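Local coordinates for gigastasin (Haementeria ghilianii, PDB 5UBM), which probably inhibits serine proteases, as a disulfide-rich leech protein of the antistasin family, at residues C43-Q48 / Y64-C69. Residues are numbered along the deposited sequence; the frame is centred on the assembly and turned at random.
Sequences CECRNQ and YGCRKC
Cys66 meets Cys45 in a disulfide, and the pair illustrates how a small protein with little regular secondary structure can fasten two chain segments covalently. Both sulfurs stand anti to their own carbonyl carbons, and SG of Cys66 lies 2.0 Å from SG of Cys45. The bridge is twisted in the left-handed sense, with a C-S-S-C torsion of -65°, and brings the CA atoms of Cys45 and Cys66 to 5.4 Å. The backbone N of Cys66 is held separately by a hydrogen bond to Asp62 OD1. This link is one of three in the antistasin-like module: Cys45, Cys50 and Cys54 pair in order with Cys66, Cys69 and Cys71, a first-to-fourth, second-to-fifth, third-to-sixth pattern. From the bridge onward, 45-48 and 66-69 run in much the same direction, 21° apart. Arg67 lies obliquely across Asn47, and CB of Arg67 is 3.8 Å from OD1 of Asn47. The Arg67 chain is extended through chi1 and chi2, and the bend at chi3 (69°) sets NE off that line, with the guanidinium beyond it near Asn47 and Gln48. Asn47 CB sits over one face of the guanidinium, whose plane is steeply inclined to the Asn47 amide. At the guanidinium edge, near its plane, Gln48 O approaches NH2 of Arg67 to 2.6 Å, while Tyr59 engages the same cation through a cation-pi interaction. Lys68 contributes backbone hydrogen bonding with Gln60, tying 67-68 to strand 59-61. At Cys69 the chain turns a corner, and SG, bonded to Cys50, packs 4.0 Å from CG of Gln48; the carbonyl O of Cys69 accepts a hydrogen bond from a polar side chain on the chain of another protein.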
loop_
_atom_site.group_PDB
_atom_site.type_symbol
_atom_site.label_atom_id
_atom_site.label_comp_id
_atom_site.label_asym_id
_atom_site.label_seq_id
_atom_site.Cartn_x
_atom_site.Cartn_y
_atom_site.Cartn_z
ATOM N N CYS C 43 -36.421 -7.953 21.549
ATOM C CA CYS C 43 -35.937 -7.170 20.421
ATOM C C CYS C 43 -37.104 -6.808 19.514
ATOM O O CYS C 43 -38.203 -7.327 19.683
ATOM C CB CYS C 43 -34.862 -7.937 19.650
ATOM S SG CYS C 43 -33.618 -6.877 18.904
ATOM N N GLU C 44 -36.865 -5.926 18.549
ATOM C CA GLU C 44 -37.959 -5.326 17.788
ATOM C C GLU C 44 -37.677 -5.258 16.279
ATOM O O GLU C 44 -36.561 -4.942 15.860
ATOM C CB GLU C 44 -38.239 -3.928 18.342
ATOM C CG GLU C 44 -39.575 -3.334 17.974
ATOM C CD GLU C 44 -39.854 -2.058 18.746
ATOM O OE1 GLU C 44 -39.037 -1.117 18.657
ATOM O OE2 GLU C 44 -40.882 -2.002 19.454
ATOM N N CYS C 45 -38.698 -5.558 15.476
ATOM C CA CYS C 45 -38.578 -5.560 14.015
ATOM C C CYS C 45 -38.176 -4.212 13.443
ATOM O O CYS C 45 -38.937 -3.248 13.502
ATOM C CB CYS C 45 -39.896 -5.994 13.359
ATOM S SG CYS C 45 -40.182 -7.769 13.301
ATOM N N ARG C 46 -36.980 -4.151 12.874
ATOM C CA ARG C 46 -36.553 -2.958 12.166
ATOM C C ARG C 46 -37.060 -3.008 10.733
ATOM O O ARG C 46 -36.851 -3.989 10.018
ATOM C CB ARG C 46 -35.035 -2.823 12.191
ATOM C CG ARG C 46 -34.511 -1.591 11.479
ATOM C CD ARG C 46 -33.033 -1.749 11.174
ATOM N NE ARG C 46 -32.328 -2.348 12.302
ATOM C CZ ARG C 46 -31.174 -1.904 12.785
ATOM N NH1 ARG C 46 -30.583 -0.854 12.232
ATOM N NH2 ARG C 46 -30.609 -2.513 13.819
ATOM N N ASN C 47 -37.743 -1.951 10.321
ATOM C CA ASN C 47 -38.238 -1.865 8.959
ATOM C C ASN C 47 -37.588 -0.690 8.247
ATOM O O ASN C 47 -38.262 0.236 7.792
ATOM C CB ASN C 47 -39.760 -1.743 8.955
ATOM C CG ASN C 47 -40.427 -2.844 9.753
ATOM O OD1 ASN C 47 -40.568 -3.972 9.282
ATOM N ND2 ASN C 47 -40.829 -2.525 10.978
ATOM N N GLN C 48 -36.260 -0.744 8.171
ATOM C CA GLN C 48 -35.465 0.317 7.571
ATOM C C GLN C 48 -35.848 0.538 6.116
ATOM O O GLN C 48 -36.340 -0.372 5.447
ATOM C CB GLN C 48 -33.971 -0.009 7.674
ATOM C CG GLN C 48 -33.503 -1.184 6.807
ATOM C CD GLN C 48 -33.797 -2.548 7.420
ATOM O OE1 GLN C 48 -34.701 -2.697 8.246
ATOM N NE2 GLN C 48 -33.025 -3.552 7.016
ATOM N N TYR C 64 -38.888 -14.280 12.473
ATOM C CA TYR C 64 -39.787 -13.477 13.290
ATOM C C TYR C 64 -40.806 -12.755 12.413
ATOM O O TYR C 64 -41.724 -12.105 12.913
ATOM C CB TYR C 64 -38.991 -12.471 14.125
ATOM C CG TYR C 64 -37.723 -13.036 14.734
ATOM C CD1 TYR C 64 -37.731 -13.620 15.995
ATOM C CD2 TYR C 64 -36.514 -12.981 14.047
ATOM C CE1 TYR C 64 -36.575 -14.136 16.552
ATOM C CE2 TYR C 64 -35.356 -13.495 14.595
ATOM C CZ TYR C 64 -35.391 -14.071 15.848
ATOM O OH TYR C 64 -34.238 -14.581 16.396
ATOM N N GLY C 65 -40.634 -12.870 11.100
ATOM C CA GLY C 65 -41.551 -12.263 10.155
ATOM C C GLY C 65 -41.274 -10.794 9.908
ATOM O O GLY C 65 -42.149 -10.062 9.444
ATOM N N CYS C 66 -40.058 -10.359 10.221
ATOM C CA CYS C 66 -39.661 -8.976 9.988
ATOM C C CYS C 66 -39.278 -8.784 8.530
ATOM O O CYS C 66 -38.679 -9.667 7.921
ATOM C CB CYS C 66 -38.492 -8.583 10.891
ATOM S SG CYS C 66 -38.713 -8.997 12.630
ATOM N N ARG C 67 -39.617 -7.626 7.975
ATOM C CA ARG C 67 -39.323 -7.345 6.575
ATOM C C ARG C 67 -37.826 -7.177 6.328
ATOM O O ARG C 67 -37.179 -6.310 6.920
ATOM C CB ARG C 67 -40.063 -6.090 6.113
ATOM C CG ARG C 67 -40.046 -5.898 4.606
ATOM C CD ARG C 67 -40.462 -4.493 4.212
ATOM N NE ARG C 67 -39.458 -3.506 4.594
ATOM C CZ ARG C 67 -39.509 -2.220 4.263
ATOM N NH1 ARG C 67 -40.521 -1.761 3.538
ATOM N NH2 ARG C 67 -38.550 -1.393 4.655
ATOM N N LYS C 68 -37.281 -8.016 5.452
ATOM C CA LYS C 68 -35.897 -7.873 5.017
ATOM C C LYS C 68 -35.811 -6.865 3.880
ATOM O O LYS C 68 -36.829 -6.473 3.307
ATOM C CB LYS C 68 -35.325 -9.217 4.562
ATOM C CG LYS C 68 -35.340 -10.302 5.617
ATOM C CD LYS C 68 -34.852 -11.621 5.038
ATOM C CE LYS C 68 -34.951 -12.741 6.060
ATOM N NZ LYS C 68 -34.637 -14.072 5.475
ATOM N N CYS C 69 -34.596 -6.440 3.553
ATOM C CA CYS C 69 -34.392 -5.629 2.362
ATOM C C CYS C 69 -33.866 -6.524 1.247
ATOM O O CYS C 69 -32.779 -6.310 0.705
ATOM C CB CYS C 69 -33.448 -4.462 2.644
ATOM S SG CYS C 69 -34.295 -3.033 3.373
#